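Local coordinates for protein trehalose monomycolate transport factor A (Mycolicibacterium smegmatis MC2 155, PDB 6T84) that is required for MmpL3-dependent transport of trehalose monomycolate to the mycobacterial cell wall, and for growth and cell elongation, at residues 101-104 and 110-113; 85-90 and 94-99; 117-122 and 178-183; 129-134 and 169-174; 34-39 and 61-66. All coordinates share one frame; numbering follows the deposited sequence.

Interaction 1: 101-104 and 110-113; sequences IWLL and RMVY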
# COMPACT_ATOMS: atom_id res chain seq x y z
N ILE A 101 1.26 5.57 -16.80
CA ILE A 101 0.87 4.27 -16.26
C ILE A 101 -0.36 3.78 -17.02
O ILE A 101 -1.26 4.57 -17.34
CB ILE A 101 0.64 4.36 -14.73
CG1 ILE A 101 0.41 2.94 -14.16
CG2 ILE A 101 -0.50 5.32 -14.38
CD1 ILE A 101 0.48 2.86 -12.64
N TRP A 102 -0.37 2.50 -17.36
CA TRP A 102 -1.37 1.95 -18.28
C TRP A 102 -1.95 0.64 -17.75
O TRP A 102 -1.29 -0.10 -17.01
CB TRP A 102 -0.75 1.67 -19.64
CG TRP A 102 -0.21 2.88 -20.24
CD1 TRP A 102 -0.90 3.85 -20.90
CD2 TRP A 102 1.14 3.28 -20.22
NE1 TRP A 102 -0.05 4.84 -21.32
CE2 TRP A 102 1.22 4.51 -20.92
CE3 TRP A 102 2.32 2.70 -19.73
CZ2 TRP A 102 2.40 5.18 -21.09
CZ3 TRP A 102 3.51 3.39 -19.91
CH2 TRP A 102 3.54 4.62 -20.58
N LEU A 103 -3.17 0.34 -18.20
CA LEU A 103 -3.82 -0.94 -17.87
C LEU A 103 -3.08 -2.11 -18.51
O LEU A 103 -2.97 -2.18 -19.75
CB LEU A 103 -5.25 -0.92 -18.35
CG LEU A 103 -6.09 -2.19 -18.11
CD1 LEU A 103 -6.30 -2.50 -16.65
CD2 LEU A 103 -7.42 -2.03 -18.89
N LEU A 104 -2.61 -3.05 -17.67
CA LEU A 104 -2.12 -4.34 -18.15
C LEU A 104 -3.26 -5.35 -18.32
O LEU A 104 -3.31 -6.06 -19.34
CB LEU A 104 -1.08 -4.88 -17.15
CG LEU A 104 -0.58 -6.31 -17.47
CD1 LEU A 104 0.12 -6.38 -18.83
CD2 LEU A 104 0.30 -6.91 -16.37
N ARG A 110 -9.89 -7.38 -9.42
CA ARG A 110 -8.91 -6.28 -9.52
C ARG A 110 -8.49 -6.02 -10.96
O ARG A 110 -8.68 -6.83 -11.88
CB ARG A 110 -7.68 -6.62 -8.64
CG ARG A 110 -7.97 -6.48 -7.15
CD ARG A 110 -7.01 -7.22 -6.26
NE ARG A 110 -7.19 -6.75 -4.90
CZ ARG A 110 -7.74 -7.40 -3.91
NH1 ARG A 110 -8.16 -8.66 -4.07
NH2 ARG A 110 -7.86 -6.79 -2.76
N MET A 111 -7.84 -4.85 -11.13
CA MET A 111 -7.16 -4.47 -12.36
C MET A 111 -5.72 -4.15 -12.02
O MET A 111 -5.43 -3.62 -10.95
CB MET A 111 -7.83 -3.22 -12.96
CG MET A 111 -9.31 -3.40 -13.29
SD MET A 111 -9.38 -4.25 -14.86
CE MET A 111 -11.18 -4.51 -15.04
N VAL A 112 -4.82 -4.50 -12.93
CA VAL A 112 -3.39 -4.24 -12.80
C VAL A 112 -3.00 -3.14 -13.78
O VAL A 112 -3.29 -3.25 -14.97
CB VAL A 112 -2.56 -5.50 -13.10
CG1 VAL A 112 -1.08 -5.21 -12.84
CG2 VAL A 112 -3.06 -6.70 -12.28
N TYR A 113 -2.30 -2.12 -13.26
CA TYR A 113 -1.78 -1.02 -14.07
C TYR A 113 -0.27 -0.98 -13.85
O TYR A 113 0.23 -1.31 -12.75
CB TYR A 113 -2.40 0.34 -13.63
CG TYR A 113 -3.90 0.33 -13.72
CD1 TYR A 113 -4.66 -0.14 -12.64
CD2 TYR A 113 -4.55 0.78 -14.83
CE1 TYR A 113 -6.05 -0.11 -12.67
CE2 TYR A 113 -5.98 0.75 -14.87
CZ TYR A 113 -6.68 0.30 -13.79
OH TYR A 113 -8.06 0.21 -13.82
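Leu-103 lays its CD1 methyl over one face of the Tyr-113 ring, a CH-pi contact 4.2 Å from CD1 to the ring centroid and 28° off the ring normal. The same methyl also touches SD of Met-111 at 4.0 Å. CG of Leu-103 stands anti to the backbone N (chi1 179°), which swings the branch across toward the other strand. Leu-103 and Tyr-113 form an antiparallel non-hydrogen-bonded pair; beside it, Leu-104 N donates to Val-112 O (2.8 Å), and CA of Tyr-113 makes a CA-H...O contact with Trp-102 O at 3.1 Å. The side chains of Ile-101 and Tyr-113 cross at about a right angle, CG1 of Ile-101 against CB of Tyr-113 (3.9 Å). On the other face of the sheet Leu-104 and Val-112 lie side by side, and helix 117-123 packs on Leu-104. Further out, Met-111 and Tyr-113 are hydrogen-bonded through their backbones to Arg-89 and Asp-87. This is a beta hairpin, strands 102-107 and 110-114, at one edge of the nine-stranded antiparallel sheet.

Interaction 2: 85-90 and 94-99; sequences VVDLRL and KEPREN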
# COMPACT_ATOMS: atom_id res chain seq x y z
N VAL A 85 6.47 0.88 -11.56
CA VAL A 85 5.32 0.98 -10.65
C VAL A 85 4.29 -0.03 -11.09
O VAL A 85 3.93 -0.06 -12.26
CB VAL A 85 4.71 2.40 -10.65
CG1 VAL A 85 3.37 2.44 -9.86
CG2 VAL A 85 5.69 3.36 -10.06
N VAL A 86 3.85 -0.85 -10.16
CA VAL A 86 2.66 -1.70 -10.36
C VAL A 86 1.59 -1.21 -9.40
O VAL A 86 1.87 -0.96 -8.21
CB VAL A 86 3.00 -3.18 -10.10
CG1 VAL A 86 1.72 -4.10 -10.24
CG2 VAL A 86 4.10 -3.67 -11.08
N ASP A 87 0.34 -1.11 -9.89
CA ASP A 87 -0.81 -0.68 -9.09
C ASP A 87 -1.90 -1.72 -9.34
O ASP A 87 -2.28 -1.95 -10.50
CB ASP A 87 -1.24 0.72 -9.58
CG ASP A 87 -2.41 1.31 -8.83
OD1 ASP A 87 -3.46 0.64 -8.80
OD2 ASP A 87 -2.29 2.45 -8.31
N LEU A 88 -2.34 -2.34 -8.28
CA LEU A 88 -3.37 -3.41 -8.31
C LEU A 88 -4.54 -2.87 -7.49
O LEU A 88 -4.42 -2.70 -6.28
CB LEU A 88 -2.75 -4.64 -7.64
CG LEU A 88 -3.62 -5.88 -7.43
CD1 LEU A 88 -4.00 -6.45 -8.80
CD2 LEU A 88 -2.89 -6.96 -6.57
N ARG A 89 -5.70 -2.64 -8.13
CA ARG A 89 -6.80 -1.99 -7.43
C ARG A 89 -8.12 -2.63 -7.82
O ARG A 89 -8.24 -3.26 -8.89
CB ARG A 89 -6.84 -0.47 -7.68
CG ARG A 89 -6.96 -0.11 -9.12
CD ARG A 89 -7.05 1.41 -9.34
NE ARG A 89 -5.84 2.09 -8.83
CZ ARG A 89 -5.80 3.36 -8.43
NH1 ARG A 89 -6.89 4.11 -8.56
NH2 ARG A 89 -4.67 3.91 -7.94
N LEU A 90 -9.11 -2.49 -6.95
CA LEU A 90 -10.42 -3.09 -7.26
C LEU A 90 -10.95 -2.53 -8.58
O LEU A 90 -10.80 -1.35 -8.88
CB LEU A 90 -11.41 -2.74 -6.14
CG LEU A 90 -11.07 -3.29 -4.78
CD1 LEU A 90 -12.12 -2.89 -3.74
CD2 LEU A 90 -10.91 -4.82 -4.83
N LYS A 94 -11.48 4.14 -9.90
CA LYS A 94 -10.98 4.83 -11.08
C LYS A 94 -9.57 4.36 -11.40
O LYS A 94 -8.81 3.97 -10.51
CB LYS A 94 -10.89 6.34 -10.80
CG LYS A 94 -12.19 7.03 -10.43
CD LYS A 94 -12.95 7.51 -11.66
CE LYS A 94 -14.25 8.19 -11.26
NZ LYS A 94 -14.99 8.74 -12.42
N GLU A 95 -9.22 4.38 -12.68
CA GLU A 95 -7.85 4.08 -13.07
C GLU A 95 -6.94 5.14 -12.46
O GLU A 95 -7.37 6.29 -12.20
CB GLU A 95 -7.67 4.17 -14.59
CG GLU A 95 -8.64 3.30 -15.38
CD GLU A 95 -8.32 3.33 -16.87
OE1 GLU A 95 -7.71 4.33 -17.33
OE2 GLU A 95 -8.65 2.35 -17.56
N PRO A 96 -5.67 4.79 -12.21
CA PRO A 96 -4.69 5.81 -11.82
C PRO A 96 -4.75 6.93 -12.83
O PRO A 96 -4.83 6.70 -14.04
CB PRO A 96 -3.36 5.06 -11.90
CG PRO A 96 -3.70 3.60 -11.91
CD PRO A 96 -5.09 3.44 -12.32
N ARG A 97 -4.69 8.16 -12.32
CA ARG A 97 -4.82 9.33 -13.18
C ARG A 97 -3.53 9.69 -13.90
O ARG A 97 -3.58 10.43 -14.90
CB ARG A 97 -5.33 10.54 -12.38
CG ARG A 97 -6.69 10.29 -11.75
CD ARG A 97 -7.36 11.56 -11.22
NE ARG A 97 -8.68 11.27 -10.66
CZ ARG A 97 -9.82 11.31 -11.35
NH1 ARG A 97 -9.81 11.64 -12.64
NH2 ARG A 97 -10.97 11.03 -10.76
N GLU A 98 -2.38 9.22 -13.43
CA GLU A 98 -1.09 9.60 -14.02
C GLU A 98 -1.00 9.17 -15.48
O GLU A 98 -1.62 8.20 -15.91
CB GLU A 98 0.08 8.98 -13.25
CG GLU A 98 0.26 9.54 -11.83
CD GLU A 98 -0.68 8.91 -10.80
OE1 GLU A 98 -1.67 8.25 -11.18
OE2 GLU A 98 -0.41 9.08 -9.59
N ASN A 99 -0.20 9.91 -16.24
CA ASN A 99 -0.08 9.73 -17.68
C ASN A 99 1.08 8.83 -18.09
O ASN A 99 1.35 8.69 -19.29
CB ASN A 99 0.03 11.11 -18.39
CG ASN A 99 -1.23 11.95 -18.19
OD1 ASN A 99 -2.35 11.45 -18.27
ND2 ASN A 99 -1.04 13.24 -17.90
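The hydrogen bond between Arg-89 and Lys-94 joins strand 86-90 to the loop that follows it: NH1 donates to Lys-94 O at 2.7 Å, bent at the hydrogen (138°), with the oxygen tilted 26° from the guanidinium plane. The ionic part lies within the strand. Arg-89 takes the carboxylate of Asp-87 side-on, NE to OD1 at 2.8 Å and NH2 to OD2 at 2.8 Å, both oxygens being met on their syn sides. The NE bond is almost straight (176°). Two residues apart in the strand, both side chains leave toward the loop, and the bend of Arg-89 at chi3 turns its guanidinium back along the strand to Asp-87. The apolar part is made by Pro-96, whose CD sits over one face of the guanidinium, offset toward the rim and 3.8 Å from NE, while CG reaches to 4.0 Å from OD2 of Asp-87. Pro-96 also packs on Tyr-113 of the neighbouring strand. Three directions of restraint therefore meet on one buried guanidinium: a carboxylate, a main-chain carbonyl and a proline ring. The paired carboxylate probably offsets the cost of burying the positive charge, leaving NH1 to tether the loop.

Interaction 3: 117-122 and 178-183; sequences LDAARR and VLPPVP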
# COMPACT_ATOMS: atom_id res chain seq x y z
N LEU A 117 4.71 -2.33 -18.96
CA LEU A 117 3.79 -3.46 -19.09
C LEU A 117 4.56 -4.78 -19.17
O LEU A 117 4.09 -5.81 -18.65
CB LEU A 117 2.90 -3.27 -20.32
CG LEU A 117 1.92 -2.08 -20.22
CD1 LEU A 117 1.02 -2.02 -21.49
CD2 LEU A 117 1.10 -2.10 -18.93
N ASP A 118 5.71 -4.77 -19.85
CA ASP A 118 6.51 -5.99 -19.96
C ASP A 118 7.00 -6.47 -18.61
O ASP A 118 6.91 -7.66 -18.29
CB ASP A 118 7.69 -5.75 -20.91
CG ASP A 118 7.28 -5.77 -22.37
OD1 ASP A 118 6.19 -6.33 -22.67
OD2 ASP A 118 8.02 -5.23 -23.22
N ALA A 119 7.53 -5.55 -17.79
CA ALA A 119 7.98 -5.94 -16.46
C ALA A 119 6.80 -6.43 -15.61
O ALA A 119 6.91 -7.44 -14.89
CB ALA A 119 8.70 -4.78 -15.78
N ALA A 120 5.67 -5.72 -15.67
CA ALA A 120 4.52 -6.12 -14.87
C ALA A 120 3.99 -7.49 -15.30
O ALA A 120 3.53 -8.28 -14.46
CB ALA A 120 3.46 -5.04 -14.99
N ARG A 121 4.03 -7.78 -16.60
CA ARG A 121 3.67 -9.11 -17.08
C ARG A 121 4.50 -10.18 -16.40
O ARG A 121 3.98 -11.24 -16.02
CB ARG A 121 3.90 -9.17 -18.58
CG ARG A 121 2.70 -8.77 -19.31
CD ARG A 121 2.69 -9.25 -20.75
NE ARG A 121 1.64 -8.55 -21.47
CZ ARG A 121 1.82 -7.37 -22.06
NH1 ARG A 121 3.03 -6.81 -22.05
NH2 ARG A 121 0.81 -6.77 -22.67
N ARG A 122 5.81 -9.93 -16.28
CA ARG A 122 6.69 -10.91 -15.64
C ARG A 122 6.31 -11.12 -14.18
O ARG A 122 6.34 -12.26 -13.69
CB ARG A 122 8.14 -10.49 -15.77
CG ARG A 122 8.66 -10.62 -17.20
CD ARG A 122 10.19 -10.45 -17.30
NE ARG A 122 10.67 -9.28 -16.56
CZ ARG A 122 10.90 -8.08 -17.10
NH1 ARG A 122 10.70 -7.90 -18.41
NH2 ARG A 122 11.34 -7.08 -16.33
N VAL A 178 10.55 -9.21 -7.93
CA VAL A 178 11.04 -9.45 -9.31
C VAL A 178 11.15 -8.19 -10.15
O VAL A 178 11.74 -8.23 -11.23
CB VAL A 178 10.22 -10.55 -10.02
CG1 VAL A 178 10.22 -11.83 -9.17
CG2 VAL A 178 8.82 -10.07 -10.30
N LEU A 179 10.64 -7.04 -9.67
CA LEU A 179 10.74 -5.82 -10.47
C LEU A 179 12.21 -5.41 -10.61
O LEU A 179 13.01 -5.59 -9.67
CB LEU A 179 9.95 -4.69 -9.82
CG LEU A 179 8.41 -4.91 -9.82
CD1 LEU A 179 7.73 -3.71 -9.16
CD2 LEU A 179 7.93 -5.28 -11.29
N PRO A 180 12.60 -4.85 -11.76
CA PRO A 180 14.04 -4.67 -12.03
C PRO A 180 14.64 -3.60 -11.15
O PRO A 180 13.96 -2.64 -10.75
CB PRO A 180 14.07 -4.28 -13.52
CG PRO A 180 12.68 -3.73 -13.81
CD PRO A 180 11.73 -4.40 -12.87
N PRO A 181 15.92 -3.70 -10.82
CA PRO A 181 16.58 -2.67 -10.00
C PRO A 181 16.70 -1.35 -10.75
O PRO A 181 16.59 -1.28 -11.98
CB PRO A 181 17.97 -3.27 -9.74
CG PRO A 181 17.91 -4.72 -10.21
CD PRO A 181 16.82 -4.79 -11.24
N VAL A 182 16.89 -0.28 -9.99
CA VAL A 182 17.11 1.03 -10.61
C VAL A 182 18.43 1.00 -11.38
O VAL A 182 19.46 0.61 -10.81
CB VAL A 182 17.14 2.11 -9.54
CG1 VAL A 182 17.39 3.47 -10.15
CG2 VAL A 182 15.82 2.09 -8.80
N PRO A 183 18.45 1.40 -12.65
CA PRO A 183 19.72 1.39 -13.39
C PRO A 183 20.74 2.34 -12.78
O PRO A 183 20.40 3.40 -12.23
CB PRO A 183 19.31 1.85 -14.80
CG PRO A 183 18.05 2.63 -14.59
CD PRO A 183 17.34 1.93 -13.46
O HOH W 1 9.34 -7.82 -13.51
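The guanidinium of Arg-122 meets the 178-183 segment at its edge, where CD of Pro-180 lies near the plane, 4.4 Å from NH2; one of its faces is covered from its own helix by CA of Ala-119, 3.5 Å above the plane and offset toward the rim. The bend at chi3 (-47°) folds the arginine back along helix 117-123, bringing its planar end beside Ala-119, with its edge to CD of Pro-180. Ala-119 is central to the contact: its CB, the apolar part, points toward the segment and stands 4.2 Å from CD of Pro-180, while its carbonyl O lies 4.3 Å from CD2 of Leu-179. A water links the two backbones, donating to Ala-119 O at 2.8 Å and, in a weak bond, to Val-178 O at 3.3 Å. Along the helix, Arg-121 makes a salt bridge with Asp-118, and Asn-116 OD1 accepts from Ala-119 N. Beyond the contact Leu-179 touches Thr-82, whose hydroxyl is hydrogen-bonded to Pro-180 O, and Pro-180 touches Val-84. The contact thus lays the proline-rich tail that follows helix 159-175 against helix 117-123. Its chemistry is that of modest apolar contacts at 4.2 Å or more and one bridging water, with no direct hydrogen bond or salt bridge between the segments, so attachment here probably rests on loose van der Waals packing and the bridging water rather than on charge.

Interaction 4: 129-134 and 169-174; sequences VTFAHT and VRQFND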
# COMPACT_ATOMS: atom_id res chain seq x y z
N VAL A 129 -1.74 -14.08 -9.65
CA VAL A 129 -3.16 -14.33 -9.94
C VAL A 129 -3.87 -14.82 -8.68
O VAL A 129 -4.95 -14.33 -8.33
CB VAL A 129 -3.30 -15.34 -11.10
CG1 VAL A 129 -4.78 -15.77 -11.26
CG2 VAL A 129 -2.80 -14.67 -12.40
N THR A 130 -3.28 -15.81 -7.99
CA THR A 130 -3.93 -16.27 -6.78
C THR A 130 -4.09 -15.13 -5.78
O THR A 130 -5.17 -14.96 -5.21
CB THR A 130 -3.15 -17.45 -6.17
OG1 THR A 130 -3.07 -18.49 -7.16
CG2 THR A 130 -3.78 -18.00 -4.88
N PHE A 131 -3.04 -14.33 -5.55
CA PHE A 131 -3.11 -13.22 -4.61
C PHE A 131 -4.24 -12.23 -4.97
O PHE A 131 -4.95 -11.75 -4.08
CB PHE A 131 -1.74 -12.53 -4.60
CG PHE A 131 -1.68 -11.30 -3.71
CD1 PHE A 131 -1.69 -11.42 -2.33
CD2 PHE A 131 -1.65 -10.05 -4.28
CE1 PHE A 131 -1.66 -10.27 -1.51
CE2 PHE A 131 -1.61 -8.90 -3.47
CZ PHE A 131 -1.60 -9.02 -2.09
N ALA A 132 -4.35 -11.86 -6.23
CA ALA A 132 -5.39 -10.89 -6.60
C ALA A 132 -6.79 -11.41 -6.29
O ALA A 132 -7.71 -10.62 -6.03
CB ALA A 132 -5.31 -10.55 -8.09
N HIS A 133 -6.96 -12.72 -6.36
CA HIS A 133 -8.25 -13.32 -5.97
C HIS A 133 -8.39 -13.52 -4.46
O HIS A 133 -9.53 -13.50 -3.94
CB HIS A 133 -8.38 -14.70 -6.66
CG HIS A 133 -8.77 -14.60 -8.08
ND1 HIS A 133 -7.91 -14.66 -9.15
CD2 HIS A 133 -10.01 -14.53 -8.61
CE1 HIS A 133 -8.61 -14.60 -10.28
NE2 HIS A 133 -9.88 -14.54 -9.97
N THR A 134 -7.29 -13.77 -3.71
CA THR A 134 -7.41 -14.09 -2.29
C THR A 134 -7.28 -12.89 -1.36
O THR A 134 -7.82 -12.93 -0.25
CB THR A 134 -6.38 -15.14 -1.85
OG1 THR A 134 -5.07 -14.68 -2.12
CG2 THR A 134 -6.55 -16.46 -2.62
N VAL A 169 0.32 -6.38 2.64
CA VAL A 169 1.40 -5.57 2.07
C VAL A 169 2.68 -6.39 1.98
O VAL A 169 3.44 -6.24 1.02
CB VAL A 169 1.59 -4.21 2.79
CG1 VAL A 169 2.28 -4.40 4.13
CG2 VAL A 169 2.42 -3.29 1.89
N ARG A 170 2.92 -7.25 2.97
CA ARG A 170 4.10 -8.13 2.93
C ARG A 170 4.01 -9.09 1.75
O ARG A 170 4.99 -9.29 1.04
CB ARG A 170 4.23 -8.90 4.25
CG ARG A 170 4.41 -8.00 5.51
CD ARG A 170 4.33 -8.84 6.82
NE ARG A 170 5.49 -9.73 6.90
CZ ARG A 170 5.73 -10.52 7.94
NH1 ARG A 170 4.86 -10.55 8.95
NH2 ARG A 170 6.82 -11.26 7.97
N GLN A 171 2.84 -9.67 1.52
CA GLN A 171 2.69 -10.60 0.41
C GLN A 171 2.84 -9.89 -0.93
O GLN A 171 3.47 -10.43 -1.85
CB GLN A 171 1.30 -11.26 0.53
CG GLN A 171 1.20 -12.27 1.67
CD GLN A 171 -0.25 -12.62 2.06
OE1 GLN A 171 -1.17 -11.84 1.80
NE2 GLN A 171 -0.44 -13.73 2.77
N PHE A 172 2.22 -8.73 -1.08
CA PHE A 172 2.36 -7.98 -2.33
C PHE A 172 3.81 -7.56 -2.56
O PHE A 172 4.33 -7.67 -3.68
CB PHE A 172 1.40 -6.79 -2.32
CG PHE A 172 1.29 -6.06 -3.63
CD1 PHE A 172 0.96 -6.73 -4.80
CD2 PHE A 172 1.46 -4.68 -3.68
CE1 PHE A 172 0.81 -6.03 -6.00
CE2 PHE A 172 1.36 -3.97 -4.87
CZ PHE A 172 1.02 -4.63 -6.03
N ASN A 173 4.48 -7.09 -1.52
CA ASN A 173 5.88 -6.74 -1.64
C ASN A 173 6.72 -7.92 -2.09
O ASN A 173 7.59 -7.79 -2.97
CB ASN A 173 6.34 -6.22 -0.27
CG ASN A 173 7.75 -5.74 -0.32
OD1 ASN A 173 8.07 -4.79 -1.04
ND2 ASN A 173 8.62 -6.40 0.43
N ASP A 174 6.46 -9.11 -1.53
CA ASP A 174 7.20 -10.31 -1.95
C ASP A 174 7.00 -10.57 -3.44
O ASP A 174 7.95 -10.90 -4.16
CB ASP A 174 6.74 -11.53 -1.14
CG ASP A 174 7.33 -11.57 0.27
OD1 ASP A 174 8.25 -10.77 0.56
OD2 ASP A 174 6.87 -12.40 1.10
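Helices 126-134 and 159-175 come closest in these ranges at Phe-131 and Phe-172, whose CA atoms are 7.9 Å apart. This is a buried helix-helix contact in an alpha+beta, probably cytoplasmic domain with helices packed on a large antiparallel sheet, and the longer helix also packs on strands 71-77 and 148-153 through Val-169. Phe-131 reaches across with CG anti to the backbone N (chi1 177°), carrying its ring to the other helix between Gln-171 and Phe-172. The two phenyl rings meet rim to rim: their planes are only 13° apart, but the centroids are separated by 5.9 Å and neither ring lies over the face of the other. CE2 of Phe-131 touches CD1 of Phe-172 at 3.6 Å, and CZ of Phe-131 rests 3.7 Å from CB of Phe-172. On the Gln-171 side the aromatic rim meets both aliphatic and polar atoms. CE1 of Phe-131 is 3.7 Å from CB of Gln-171, and the amide plane stands nearly upright to the ring, at 83°. Around the pair, Thr-168 and Leu-175 of helix 159-175 also touch Phe-131, and Phe-172 leans on Thr-149 of strand 148-153. Within helix 126-134, Val-129 O accepts from both ND1 and the backbone N of His-133, from opposite faces of its carbonyl plane. At the ring edge, OE1 of Gln-171 lies in the plane of the Phe-131 ring, 3.7 Å from CE1.

Interaction 5: 34-39 and 61-66; sequences KRWKRG and AVFIFD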
# COMPACT_ATOMS: atom_id res chain seq x y z
N LYS A 34 4.79 13.30 2.42
CA LYS A 34 5.49 13.83 1.27
C LYS A 34 6.35 12.79 0.59
O LYS A 34 6.77 13.01 -0.55
CB LYS A 34 6.36 15.02 1.69
CG LYS A 34 5.55 16.24 2.12
CD LYS A 34 6.46 17.43 2.45
CE LYS A 34 5.67 18.69 2.75
NZ LYS A 34 4.85 18.58 3.99
N ARG A 35 6.59 11.63 1.22
CA ARG A 35 7.54 10.73 0.59
C ARG A 35 6.89 9.85 -0.47
O ARG A 35 7.62 9.21 -1.22
CB ARG A 35 8.34 9.89 1.58
CG ARG A 35 7.54 9.10 2.54
CD ARG A 35 8.48 8.32 3.45
NE ARG A 35 9.36 9.21 4.21
CZ ARG A 35 10.69 9.16 4.17
NH1 ARG A 35 11.30 8.24 3.43
NH2 ARG A 35 11.40 10.03 4.88
N TRP A 36 5.56 9.85 -0.55
CA TRP A 36 4.85 9.01 -1.52
C TRP A 36 4.00 9.84 -2.45
O TRP A 36 3.42 10.86 -2.04
CB TRP A 36 3.95 7.99 -0.79
CG TRP A 36 4.75 7.18 0.16
CD1 TRP A 36 5.72 6.27 -0.16
CD2 TRP A 36 4.71 7.26 1.58
NE1 TRP A 36 6.26 5.74 1.00
CE2 TRP A 36 5.64 6.31 2.08
CE3 TRP A 36 3.94 8.00 2.48
CZ2 TRP A 36 5.85 6.14 3.44
CZ3 TRP A 36 4.13 7.80 3.84
CH2 TRP A 36 5.08 6.89 4.31
N LYS A 37 3.95 9.45 -3.73
CA LYS A 37 3.36 10.30 -4.75
C LYS A 37 2.22 9.65 -5.51
O LYS A 37 1.50 10.36 -6.23
CB LYS A 37 4.42 10.74 -5.78
CG LYS A 37 5.69 11.33 -5.17
CD LYS A 37 5.46 12.76 -4.83
CE LYS A 37 6.76 13.49 -4.59
NZ LYS A 37 6.45 14.91 -4.24
N ARG A 38 2.06 8.33 -5.44
CA ARG A 38 1.11 7.63 -6.31
C ARG A 38 -0.00 6.98 -5.49
O ARG A 38 -0.20 7.33 -4.32
CB ARG A 38 1.86 6.62 -7.19
CG ARG A 38 2.87 7.26 -8.11
CD ARG A 38 3.24 6.29 -9.22
NE ARG A 38 4.29 6.76 -10.08
CZ ARG A 38 4.12 7.04 -11.36
NH1 ARG A 38 2.93 6.91 -11.94
NH2 ARG A 38 5.15 7.41 -12.08
N GLY A 39 -0.74 6.02 -6.08
CA GLY A 39 -1.85 5.40 -5.38
C GLY A 39 -2.80 6.46 -4.88
O GLY A 39 -3.12 7.42 -5.59
N ALA A 61 11.28 -0.90 7.65
CA ALA A 61 10.32 0.06 8.20
C ALA A 61 8.91 -0.17 7.64
O ALA A 61 8.72 -0.44 6.44
CB ALA A 61 10.74 1.50 7.86
N VAL A 62 7.91 -0.03 8.52
CA VAL A 62 6.51 -0.03 8.11
C VAL A 62 5.83 1.14 8.82
O VAL A 62 6.05 1.37 10.01
CB VAL A 62 5.80 -1.38 8.41
CG1 VAL A 62 5.69 -1.65 9.91
CG2 VAL A 62 4.39 -1.41 7.76
N PHE A 63 5.05 1.89 8.07
CA PHE A 63 4.28 3.03 8.59
C PHE A 63 2.81 2.83 8.32
O PHE A 63 2.45 2.37 7.24
CB PHE A 63 4.75 4.34 7.94
CG PHE A 63 6.27 4.62 8.08
CD1 PHE A 63 7.03 4.13 9.16
CD2 PHE A 63 6.92 5.36 7.16
CE1 PHE A 63 8.41 4.39 9.32
CE2 PHE A 63 8.28 5.66 7.31
CZ PHE A 63 9.02 5.17 8.39
N ILE A 64 1.96 3.10 9.30
CA ILE A 64 0.51 2.94 9.16
C ILE A 64 -0.10 4.25 9.60
O ILE A 64 0.24 4.77 10.66
CB ILE A 64 0.01 1.78 10.04
CG1 ILE A 64 0.79 0.49 9.69
CG2 ILE A 64 -1.52 1.59 9.81
CD1 ILE A 64 1.89 0.13 10.68
N PHE A 65 -1.02 4.78 8.79
CA PHE A 65 -1.54 6.11 9.12
C PHE A 65 -2.87 6.32 8.41
O PHE A 65 -3.21 5.59 7.47
CB PHE A 65 -0.54 7.24 8.77
CG PHE A 65 -0.06 7.16 7.37
CD1 PHE A 65 -0.78 7.79 6.33
CD2 PHE A 65 1.07 6.42 7.05
CE1 PHE A 65 -0.36 7.66 4.98
CE2 PHE A 65 1.51 6.32 5.71
CZ PHE A 65 0.80 6.95 4.68
N ASP A 66 -3.62 7.32 8.87
CA ASP A 66 -4.88 7.69 8.25
C ASP A 66 -4.68 8.99 7.48
O ASP A 66 -3.97 9.90 7.93
CB ASP A 66 -5.98 7.92 9.30
CG ASP A 66 -6.24 6.69 10.13
OD1 ASP A 66 -6.00 5.56 9.65
OD2 ASP A 66 -6.75 6.85 11.26
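An aromatic cluster joins the loop after strand 28-29 to strand 60-67 of the large sheet, with Trp-36 buried against Phe-63 and Phe-65. The six-membered ring of Trp-36 runs nearly parallel to Phe-65, planes at 12°, yet the two are slid so far apart (centroids 5.5 Å) that they barely overlap. Here CZ3 of Trp-36 meets CZ of Phe-65 at 3.5 Å. Phe-63 comes edge to edge with the indole: its CD2 is 3.7 Å from CH2 of Trp-36, each atom near the plane of the other ring. In Phe-65 CG sits between the backbone N and the carbonyl carbon (chi1 52°), a torsion that points the ring at the indole and brings both CE2 and CZ to CZ3 of Trp-36. Trp-148 of strand 148-153 joins the cluster, edge-to-face with Trp-36. Between these two segments the contact is carbon against carbon, without polar bonds, so dispersion and exclusion of water are probably what hold Trp-36 against the strand at this contact.

Overall arrangement
Interactions 1, 2 and 5 reach the same nine-stranded antiparallel sheet: 1 and 2 lie together near one edge, centres about 6 Å apart, on neighbouring strands 86-90 and 110-114, whereas interaction 5 sits on strand 60-67, its centre about 21 Å from that of interaction 1. Interaction 5 comes first along the chain, then 2, 1 and 3, with 4 nested inside the loop closed by 3. Leu-104 of interaction 1 packs on helix 117-123 of interaction 3, and Leu-88 touches both phenylalanines of interaction 4. Arg-38 of interaction 5 packs against Val-85 and Glu-98 of interaction 2. All lie in the compact, probably cytoplasmic N-terminal domain, which is necessary and sufficient for function and for interaction with MmpL3.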